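Local coordinates for protein glucokinase (Thermus thermophilus, PDB 3VOV) that phosphorylates glucose and probably other hexoses at the expense of ATP, as a zinc-containing hexokinase of the ROK family, at residues G10-A15 / K26-T31. Residues are numbered along the deposited sequence; the frame is centred on the assembly and turned at random.
Sequences GTKIAA and KVVVPT
Ile13 and Val29 face each other across an antiparallel hairpin and exchange both of their backbone bonds, a clear instance of how a hydrogen-bonded pair satisfies two donors and two acceptors at once. Ile13 N reaches Val29 O at 2.8 Å, and Val29 N returns to Ile13 O at 3.0 Å. Ala15 and Val27 repeat the arrangement two residues on, with Ala15 N to Val27 O and Val27 N to Ala15 O both 2.9 Å. In the non-hydrogen-bonded pair between them, Ala14 and Val28 turn their CA hydrogens to the same carbonyls, Ala14 CA lying 3.3 Å from Val27 O. At the other end, past the non-hydrogen-bonded pair of Lys12 and Pro30, Thr31 N gives the last bond, to Thr11 O; it is nearly straight at 173°, yet the donor stands 41° above the carbonyl plane. Thr31 OG1 sits close to the backbone of Lys12, 3.1 Å from Lys12 N, but at a poor angle, and its hydrogen bond goes instead to Gly9 O.

The side chains follow the alternation of the strands. With CG1 of Val29 anti to the carbonyl carbon (chi1 -64°), CG2 falls between the backbone N and the carbonyl carbon and packs 3.7 Å from Ile13 CB, while on the other face Lys12 bends at chi2 to lay CD against Val28 CG1, 3.9 Å away. Lys26 carries its ammonium beyond the hairpin to a salt bridge with Glu283.

Strand 27-30 forms one outer edge of a five-stranded mixed sheet, ordered as in the actin-like ATPase fold; strand 12-18 joins it to strand 3-8, through Ala14 bonding to Asp7. Ile13, Ala15 and Val27 rest on helix 36-54, which covers their face of the sheet.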
loop_
_atom_site.group_PDB
_atom_site.type_symbol
_atom_site.label_atom_id
_atom_site.label_comp_id
_atom_site.label_asym_id
_atom_site.label_seq_id
_atom_site.Cartn_x
_atom_site.Cartn_y
_atom_site.Cartn_z
ATOM N N GLY B 10 7.048 -18.105 -30.229
ATOM C CA GLY B 10 8.502 -18.237 -30.136
ATOM C C GLY B 10 8.981 -19.592 -30.634
ATOM O O GLY B 10 10.024 -19.666 -31.262
ATOM N N THR B 11 8.183 -20.638 -30.396
ATOM C CA THR B 11 8.514 -22.031 -30.726
ATOM C C THR B 11 7.891 -22.451 -32.065
ATOM O O THR B 11 8.575 -23.025 -32.926
ATOM C CB THR B 11 7.917 -22.969 -29.654
ATOM O OG1 THR B 11 8.281 -22.506 -28.359
ATOM C CG2 THR B 11 8.348 -24.447 -29.836
ATOM N N LYS B 12 6.589 -22.175 -32.206
ATOM C CA LYS B 12 5.751 -22.666 -33.311
ATOM C C LYS B 12 4.940 -21.573 -34.010
ATOM O O LYS B 12 4.525 -20.579 -33.401
ATOM C CB LYS B 12 4.760 -23.703 -32.773
ATOM C CG LYS B 12 5.433 -24.964 -32.178
ATOM C CD LYS B 12 6.067 -25.791 -33.312
ATOM C CE LYS B 12 6.603 -27.164 -32.865
ATOM N NZ LYS B 12 5.837 -27.671 -31.706
ATOM N N ILE B 13 4.698 -21.789 -35.297
ATOM C CA ILE B 13 3.699 -21.036 -36.049
ATOM C C ILE B 13 2.488 -21.957 -36.251
ATOM O O ILE B 13 2.648 -23.095 -36.698
ATOM C CB ILE B 13 4.250 -20.682 -37.455
ATOM C CG1 ILE B 13 5.400 -19.667 -37.308
ATOM C CG2 ILE B 13 3.103 -20.258 -38.398
ATOM C CD1 ILE B 13 6.225 -19.448 -38.526
ATOM N N ALA B 14 1.290 -21.450 -35.928
ATOM C CA ALA B 14 0.038 -22.112 -36.260
ATOM C C ALA B 14 -0.707 -21.385 -37.378
ATOM O O ALA B 14 -0.706 -20.130 -37.450
ATOM C CB ALA B 14 -0.845 -22.237 -35.010
ATOM N N ALA B 15 -1.345 -22.159 -38.258
ATOM C CA ALA B 15 -2.098 -21.591 -39.345
ATOM C C ALA B 15 -3.414 -22.350 -39.561
ATOM O O ALA B 15 -3.468 -23.556 -39.316
ATOM C CB ALA B 15 -1.236 -21.600 -40.655
ATOM N N LYS B 26 -5.707 -27.005 -39.869
ATOM C CA LYS B 26 -4.776 -26.620 -38.814
ATOM C C LYS B 26 -3.350 -27.133 -39.048
ATOM O O LYS B 26 -3.110 -28.337 -39.031
ATOM C CB LYS B 26 -5.256 -27.055 -37.424
ATOM C CG LYS B 26 -4.324 -26.518 -36.364
ATOM C CD LYS B 26 -4.895 -26.483 -34.984
ATOM C CE LYS B 26 -3.833 -25.966 -34.010
ATOM N NZ LYS B 26 -4.254 -26.280 -32.632
ATOM N N VAL B 27 -2.399 -26.205 -39.190
ATOM C CA VAL B 27 -1.025 -26.553 -39.586
ATOM C C VAL B 27 -0.154 -26.002 -38.520
ATOM O O VAL B 27 -0.355 -24.875 -38.048
ATOM C CB VAL B 27 -0.691 -25.953 -40.971
ATOM C CG1 VAL B 27 0.858 -25.934 -41.267
ATOM C CG2 VAL B 27 -1.460 -26.709 -42.048
ATOM N N VAL B 28 0.798 -26.794 -38.067
ATOM C CA VAL B 28 1.742 -26.282 -37.076
ATOM C C VAL B 28 3.141 -26.623 -37.570
ATOM O O VAL B 28 3.373 -27.763 -38.017
ATOM C CB VAL B 28 1.437 -26.811 -35.639
ATOM C CG1 VAL B 28 2.495 -26.380 -34.627
ATOM C CG2 VAL B 28 -0.004 -26.403 -35.187
ATOM N N VAL B 29 4.024 -25.610 -37.555
ATOM C CA VAL B 29 5.385 -25.709 -38.037
ATOM C C VAL B 29 6.303 -24.984 -37.048
ATOM O O VAL B 29 5.857 -24.129 -36.298
ATOM C CB VAL B 29 5.547 -25.108 -39.471
ATOM C CG1 VAL B 29 4.702 -25.921 -40.505
ATOM C CG2 VAL B 29 5.122 -23.653 -39.530
ATOM N N PRO B 30 7.595 -25.336 -37.031
ATOM C CA PRO B 30 8.508 -24.632 -36.101
ATOM C C PRO B 30 8.725 -23.164 -36.515
ATOM O O PRO B 30 8.699 -22.854 -37.711
ATOM C CB PRO B 30 9.820 -25.445 -36.213
ATOM C CG PRO B 30 9.365 -26.827 -36.783
ATOM C CD PRO B 30 8.289 -26.405 -37.784
ATOM N N THR B 31 8.946 -22.273 -35.549
ATOM C CA THR B 31 9.274 -20.889 -35.896
ATOM C C THR B 31 10.773 -20.782 -36.223
ATOM O O THR B 31 11.590 -21.114 -35.380
ATOM C CB THR B 31 8.958 -19.935 -34.729
ATOM O OG1 THR B 31 7.590 -20.092 -34.330
ATOM C CG2 THR B 31 9.249 -18.491 -35.113
#